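PDB 5DE0: deferrochelatase from Vibrio cholerae, which binds heme b and, as a member of the dye-decolorizing (DyP-type) peroxidase family, probably acts as a peroxidase. Local coordinates for residues A158-V163 / K230-S235; G170-M175 / I250-T255. All coordinates share one frame; numbering follows the deposited sequence.

Contact 1. Residues A158-V163 / K230-S235; sequences AEVALV and KIVRHS. With HEM (protoporphyrin IX containing Fe), chain F.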
loop_
_atom_site.group_PDB
_atom_site.type_symbol
_atom_site.label_atom_id
_atom_site.label_comp_id
_atom_site.label_asym_id
_atom_site.label_seq_id
_atom_site.Cartn_x
_atom_site.Cartn_y
_atom_site.Cartn_z
ATOM N N ALA B 158 18.313 -18.235 14.496
ATOM C CA ALA B 158 19.149 -18.952 13.540
ATOM C C ALA B 158 18.938 -20.462 13.605
ATOM O O ALA B 158 18.906 -21.132 12.576
ATOM C CB ALA B 158 20.615 -18.616 13.778
ATOM N N GLU B 159 18.794 -20.995 14.814
ATOM C CA GLU B 159 18.669 -22.440 14.987
ATOM C C GLU B 159 17.224 -22.916 14.852
ATOM O O GLU B 159 16.966 -24.116 14.788
ATOM C CB GLU B 159 19.246 -22.868 16.340
ATOM C CG GLU B 159 18.596 -22.208 17.542
ATOM C CD GLU B 159 19.333 -22.503 18.835
ATOM O OE1 GLU B 159 20.365 -21.849 19.094
ATOM O OE2 GLU B 159 18.883 -23.389 19.591
ATOM N N VAL B 160 16.286 -21.976 14.812
ATOM C CA VAL B 160 14.884 -22.313 14.580
ATOM C C VAL B 160 14.554 -22.232 13.087
ATOM O O VAL B 160 13.849 -23.087 12.549
ATOM C CB VAL B 160 13.931 -21.389 15.383
ATOM C CG1 VAL B 160 12.515 -21.445 14.823
ATOM C CG2 VAL B 160 13.934 -21.771 16.851
ATOM N N ALA B 161 15.084 -21.214 12.413
ATOM C CA ALA B 161 14.756 -20.982 11.008
ATOM C C ALA B 161 15.638 -21.771 10.041
ATOM O O ALA B 161 15.146 -22.312 9.053
ATOM C CB ALA B 161 14.845 -19.496 10.692
ATOM N N LEU B 162 16.935 -21.841 10.328
ATOM C CA LEU B 162 17.895 -22.376 9.364
ATOM C C LEU B 162 18.194 -23.864 9.534
ATOM O O LEU B 162 18.310 -24.367 10.653
ATOM C CB LEU B 162 19.207 -21.595 9.443
ATOM C CG LEU B 162 19.090 -20.075 9.347
ATOM C CD1 LEU B 162 20.470 -19.440 9.260
ATOM C CD2 LEU B 162 18.227 -19.677 8.160
ATOM N N VAL B 163 18.316 -24.558 8.405
ATOM C CA VAL B 163 18.779 -25.941 8.385
ATOM C C VAL B 163 20.214 -26.000 8.902
ATOM O O VAL B 163 21.062 -25.210 8.485
ATOM C CB VAL B 163 18.706 -26.548 6.966
ATOM C CG1 VAL B 163 19.243 -27.977 6.963
ATOM C CG2 VAL B 163 17.277 -26.507 6.444
ATOM N N LYS B 230 8.880 -24.588 17.248
ATOM C CA LYS B 230 9.057 -23.157 17.066
ATOM C C LYS B 230 9.295 -22.772 15.610
ATOM O O LYS B 230 9.907 -23.516 14.846
ATOM C CB LYS B 230 10.204 -22.658 17.945
ATOM C CG LYS B 230 9.819 -22.571 19.411
ATOM C CD LYS B 230 11.002 -22.259 20.303
ATOM C CE LYS B 230 10.535 -21.939 21.711
ATOM N NZ LYS B 230 9.595 -22.972 22.230
ATOM N N ILE B 231 8.780 -21.604 15.235
ATOM C CA ILE B 231 8.969 -21.053 13.898
ATOM C C ILE B 231 9.362 -19.585 13.997
ATOM O O ILE B 231 9.133 -18.941 15.021
ATOM C CB ILE B 231 7.696 -21.179 13.034
ATOM C CG1 ILE B 231 6.554 -20.364 13.643
ATOM C CG2 ILE B 231 7.295 -22.639 12.873
ATOM C CD1 ILE B 231 5.268 -20.435 12.849
ATOM N N VAL B 232 9.964 -19.063 12.934
ATOM C CA VAL B 232 10.307 -17.651 12.867
ATOM C C VAL B 232 9.350 -16.936 11.921
ATOM O O VAL B 232 9.416 -17.116 10.705
ATOM C CB VAL B 232 11.759 -17.436 12.400
ATOM C CG1 VAL B 232 12.055 -15.950 12.245
ATOM C CG2 VAL B 232 12.731 -18.078 13.379
ATOM N N ARG B 233 8.458 -16.128 12.485
ATOM C CA ARG B 233 7.438 -15.444 11.699
ATOM C C ARG B 233 7.900 -14.071 11.221
ATOM O O ARG B 233 8.548 -13.330 11.960
ATOM C CB ARG B 233 6.149 -15.300 12.512
ATOM C CG ARG B 233 5.450 -16.616 12.815
ATOM C CD ARG B 233 4.382 -16.436 13.884
ATOM N NE ARG B 233 4.965 -16.233 15.206
ATOM C CZ ARG B 233 4.361 -15.592 16.201
ATOM N NH1 ARG B 233 3.151 -15.078 16.022
ATOM N NH2 ARG B 233 4.969 -15.456 17.372
ATOM N N HIS B 234 7.560 -13.741 9.980
ATOM C CA HIS B 234 7.870 -12.431 9.414
ATOM C C HIS B 234 6.594 -11.748 8.940
ATOM O O HIS B 234 6.631 -10.871 8.075
ATOM C CB HIS B 234 8.862 -12.558 8.255
ATOM C CG HIS B 234 10.296 -12.489 8.677
ATOM N ND1 HIS B 234 10.932 -11.298 8.950
ATOM C CD2 HIS B 234 11.218 -13.461 8.873
ATOM C CE1 HIS B 234 12.184 -11.539 9.297
ATOM N NE2 HIS B 234 12.383 -12.844 9.259
ATOM N N SER B 235 5.469 -12.161 9.512
ATOM C CA SER B 235 4.162 -11.661 9.104
ATOM C C SER B 235 4.019 -10.170 9.354
ATOM O O SER B 235 4.737 -9.590 10.169
ATOM C CB SER B 235 3.050 -12.410 9.836
ATOM O OG SER B 235 3.277 -13.806 9.819
HETATM C CHA HEM F . 1.272 -16.531 18.214
HETATM C CHB HEM F . 1.850 -19.553 14.464
HETATM C CHC HEM F . -1.773 -17.351 12.078
HETATM C CHD HEM F . -1.735 -13.846 15.429
HETATM C C1A HEM F . 1.744 -17.545 17.410
HETATM C C2A HEM F . 2.812 -18.470 17.734
HETATM C C3A HEM F . 2.971 -19.300 16.698
HETATM C C4A HEM F . 2.009 -18.933 15.681
HETATM C CMA HEM F . 3.992 -20.454 16.585
HETATM C CAA HEM F . 3.617 -18.486 19.052
HETATM C CBA HEM F . 3.106 -19.632 19.923
HETATM C CGA HEM F . 3.755 -19.575 21.279
HETATM O O1A HEM F . 3.314 -18.748 22.118
HETATM O O2A HEM F . 4.707 -20.360 21.517
HETATM C C1B HEM F . 0.869 -19.274 13.539
HETATM C C2B HEM F . 0.537 -20.097 12.397
HETATM C C3B HEM F . -0.452 -19.507 11.727
HETATM C C4B HEM F . -0.802 -18.274 12.424
HETATM C CMB HEM F . 1.218 -21.428 12.006
HETATM C CAB HEM F . -1.066 -20.104 10.441
HETATM C CBB HEM F . -2.017 -19.481 9.748
HETATM C C1C HEM F . -2.064 -16.185 12.756
HETATM C C2C HEM F . -3.020 -15.168 12.354
HETATM C C3C HEM F . -3.003 -14.197 13.287
HETATM C C4C HEM F . -2.042 -14.579 14.303
HETATM C CMC HEM F . -3.871 -15.246 11.064
HETATM C CAC HEM F . -3.813 -12.880 13.383
HETATM C CBC HEM F . -4.796 -12.525 12.550
HETATM C C1D HEM F . -1.032 -14.281 16.533
HETATM C C2D HEM F . -1.069 -13.667 17.841
HETATM C C3D HEM F . -0.126 -14.505 18.713
HETATM C C4D HEM F . 0.384 -15.542 17.844
HETATM C CMD HEM F . -1.882 -12.429 18.276
HETATM C CAD HEM F . 0.198 -14.287 20.205
HETATM C CBD HEM F . 1.360 -13.312 20.365
HETATM C CGD HEM F . 2.615 -13.907 19.782
HETATM O O1D HEM F . 2.959 -13.560 18.623
HETATM O O2D HEM F . 3.276 -14.724 20.474
HETATM N NA HEM F . 1.278 -17.858 16.149
HETATM N NB HEM F . 0.033 -18.172 13.525
HETATM N NC HEM F . -1.490 -15.791 13.949
HETATM N ND HEM F . -0.172 -15.373 16.579
HETATM FE FE HEM F . -0.154 -16.829 15.101
#

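Contact 2. Residues G170-M175 / I250-T255; sequences GGSYVM and IAYCHT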
loop_
_atom_site.group_PDB
_atom_site.type_symbol
_atom_site.label_atom_id
_atom_site.label_comp_id
_atom_site.label_asym_id
_atom_site.label_seq_id
_atom_site.Cartn_x
_atom_site.Cartn_y
_atom_site.Cartn_z
ATOM N N GLY B 170 21.849 -23.545 5.918
ATOM C CA GLY B 170 21.725 -22.118 5.698
ATOM C C GLY B 170 20.429 -21.803 4.978
ATOM O O GLY B 170 20.030 -20.637 4.873
ATOM N N GLY B 171 19.777 -22.847 4.472
ATOM C CA GLY B 171 18.480 -22.700 3.840
ATOM C C GLY B 171 17.363 -22.790 4.861
ATOM O O GLY B 171 17.597 -23.146 6.017
ATOM N N SER B 172 16.143 -22.479 4.436
ATOM C CA SER B 172 15.012 -22.451 5.354
ATOM C C SER B 172 13.698 -22.779 4.653
ATOM O O SER B 172 13.466 -22.352 3.522
ATOM C CB SER B 172 14.921 -21.079 6.030
ATOM O OG SER B 172 13.839 -21.025 6.940
ATOM N N TYR B 173 12.841 -23.539 5.331
ATOM C CA TYR B 173 11.516 -23.849 4.799
ATOM C C TYR B 173 10.563 -22.687 5.046
ATOM O O TYR B 173 10.595 -22.065 6.106
ATOM C CB TYR B 173 10.967 -25.134 5.419
ATOM C CG TYR B 173 11.700 -26.380 4.982
ATOM C CD1 TYR B 173 11.329 -27.060 3.827
ATOM C CD2 TYR B 173 12.767 -26.877 5.719
ATOM C CE1 TYR B 173 11.999 -28.201 3.422
ATOM C CE2 TYR B 173 13.443 -28.017 5.321
ATOM C CZ TYR B 173 13.054 -28.674 4.174
ATOM O OH TYR B 173 13.726 -29.807 3.776
ATOM N N VAL B 174 9.726 -22.389 4.057
ATOM C CA VAL B 174 8.852 -21.225 4.131
ATOM C C VAL B 174 7.388 -21.594 3.912
ATOM O O VAL B 174 7.070 -22.474 3.115
ATOM C CB VAL B 174 9.246 -20.154 3.088
ATOM C CG1 VAL B 174 8.741 -18.783 3.518
ATOM C CG2 VAL B 174 10.751 -20.121 2.884
ATOM N N MET B 175 6.502 -20.916 4.632
ATOM C CA MET B 175 5.071 -21.011 4.380
ATOM C C MET B 175 4.486 -19.606 4.341
ATOM O O MET B 175 4.952 -18.717 5.053
ATOM C CB MET B 175 4.367 -21.857 5.450
ATOM C CG MET B 175 4.358 -21.234 6.843
ATOM S SD MET B 175 3.202 -22.024 7.978
ATOM C CE MET B 175 1.628 -21.606 7.219
ATOM N N ILE B 250 3.615 -15.251 7.144
ATOM C CA ILE B 250 4.763 -15.925 6.558
ATOM C C ILE B 250 5.690 -16.376 7.680
ATOM O O ILE B 250 5.883 -15.660 8.663
ATOM C CB ILE B 250 5.519 -15.015 5.559
ATOM C CG1 ILE B 250 6.751 -15.728 4.994
ATOM C CG2 ILE B 250 5.912 -13.700 6.212
ATOM C CD1 ILE B 250 7.516 -14.914 3.962
ATOM N N ALA B 251 6.243 -17.575 7.544
ATOM C CA ALA B 251 7.107 -18.126 8.579
ATOM C C ALA B 251 8.255 -18.931 7.982
ATOM O O ALA B 251 8.114 -19.547 6.925
ATOM C CB ALA B 251 6.300 -18.992 9.539
ATOM N N TYR B 252 9.390 -18.916 8.670
ATOM C CA TYR B 252 10.546 -19.709 8.274
ATOM C C TYR B 252 10.841 -20.742 9.355
ATOM O O TYR B 252 10.649 -20.473 10.541
ATOM C CB TYR B 252 11.767 -18.816 8.041
ATOM C CG TYR B 252 11.651 -17.894 6.846
ATOM C CD1 TYR B 252 10.930 -16.708 6.923
ATOM C CD2 TYR B 252 12.275 -18.203 5.644
ATOM C CE1 TYR B 252 10.827 -15.863 5.833
ATOM C CE2 TYR B 252 12.177 -17.362 4.552
ATOM C CZ TYR B 252 11.452 -16.194 4.651
ATOM O OH TYR B 252 11.357 -15.359 3.561
ATOM N N CYS B 253 11.294 -21.924 8.952
ATOM C CA CYS B 253 11.629 -22.969 9.914
ATOM C C CYS B 253 12.619 -23.978 9.343
ATOM O O CYS B 253 12.636 -24.235 8.139
ATOM C CB CYS B 253 10.366 -23.691 10.381
ATOM S SG CYS B 253 10.647 -24.835 11.745
ATOM N N HIS B 254 13.439 -24.551 10.220
ATOM C CA HIS B 254 14.458 -25.515 9.814
ATOM C C HIS B 254 13.830 -26.819 9.335
ATOM O O HIS B 254 14.477 -27.623 8.667
ATOM C CB HIS B 254 15.425 -25.792 10.968
ATOM C CG HIS B 254 14.818 -26.575 12.091
ATOM N ND1 HIS B 254 14.147 -25.979 13.137
ATOM C CD2 HIS B 254 14.782 -27.907 12.334
ATOM C CE1 HIS B 254 13.724 -26.909 13.974
ATOM N NE2 HIS B 254 14.097 -28.089 13.510
ATOM N N THR B 255 12.565 -27.021 9.689
ATOM C CA THR B 255 11.823 -28.196 9.253
ATOM C C THR B 255 10.386 -27.819 8.916
ATOM O O THR B 255 9.748 -27.050 9.632
ATOM C CB THR B 255 11.833 -29.309 10.325
ATOM O OG1 THR B 255 10.942 -30.360 9.934
ATOM C CG2 THR B 255 11.401 -28.766 11.680
#

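Contact 1. Residues A158-V163 / K230-S235
Val160, near the end of helix 155-161, meets the chain from Lys230 to Val232 with its CG1 methyl. With CG1 anti to the backbone N (chi1 162°), this methyl reaches the carbonyl O of Lys230 at 3.3 Å and CG2 of Val232 at 3.7 Å. The other methyl, CG2, is left to meet the CB of Lys230, whose chain then leads away from the helix. Val232 CG2 also touches Ala161 CB, at 3.7 Å, and so sits against two helix residues. The side-chain contacts are apolar.

The side chains of Ile231 and Arg233 reach the heme, although the Ile231 backbone still touches Val160 CG1. Ile231 CD1 comes within 3.9 Å of the heme CHB atom. Arg233 grips one propionate oxygen twice, with NH1 and NH2 each 3.0 Å from heme O1D. Heme C1A lies 3.1 Å above the guanidinium plane, displaced toward the rim of that group. NH1 also forms a salt bridge to Asp147, and the backbone N of Arg233 donates a hydrogen bond to Asn151 OD1.

Side chains alternate at the start of strand 232-239, an outer strand of the sheet within this chain: Val232 toward helix 155-161, Ile231 and Arg233 toward the heme pocket, in the ferredoxin-like C-terminal domain of DyP-type peroxidases.

Contact 2. Residues G170-M175 / I250-T255
Val174 and Tyr252 form a non-hydrogen-bonded antiparallel pair, their side chains side by side and pointing the same way. Val174 CG1 sits over one face of the Tyr252 ring, 4.0 Å from its centroid, in a CH-pi contact. CG2 meets the rim of the ring at CE2, 3.5 Å away. Ser172 OG approaches the same ring in plane, at its edge, and lies 3.2 Å from Tyr252 CB. This hydroxyl bonds to the carbonyl of Ala161, while Tyr252 OH bonds to His101. Ile250 CG1 extends the apolar row beside Val174 CG1.

Tyr173, Met175, Ala251 and Cys253 occupy the other face of the sheet. The Tyr173 ring turns an edge to the carbonyl of Cys253, which lies in its plane. CD2 of this ring is 3.5 Å from His254 O. Chi1 of Met175 (67°) sets CG between the backbone N and the carbonyl carbon, where it meets Ala251 CB at 4.0 Å. The rest of that side chain reaches toward helix 257-266 and the heme.

Two pairs of reciprocal backbone bonds hold the strands together. Tyr173 N to Cys253 O is 2.9 Å, and Met175 N to Ala251 O is 3.1 Å. The result is a regular antiparallel ladder between the two central strands of the four-stranded sheet in the C-terminal ferredoxin-like domain of this peroxidase family.

How the contacts relate
Contacts 1 and 2 have centres about 6 Å apart and meet on one sheet. Strand 232-239 is the edge neighbour of strand 247-253, and a probable hydrogen bond of 2.7 Å joins Val232 O to Tyr252 N. The helix of contact 1 reaches the residue that follows strand 247-253: Val160 O lies 2.8 Å from His254 N, again a probable hydrogen bond. Lys230 O packs against Cys253 SG at 3.5 Å. The segments alternate along the chain, and all four lie in the C-terminal family region. Both contacts approach the heme. Contact 1 meets it through the outer strand, which reaches its propionate side, whereas the Met175 side chain of contact 2 comes to about 4 Å from the cofactor at nearest atoms.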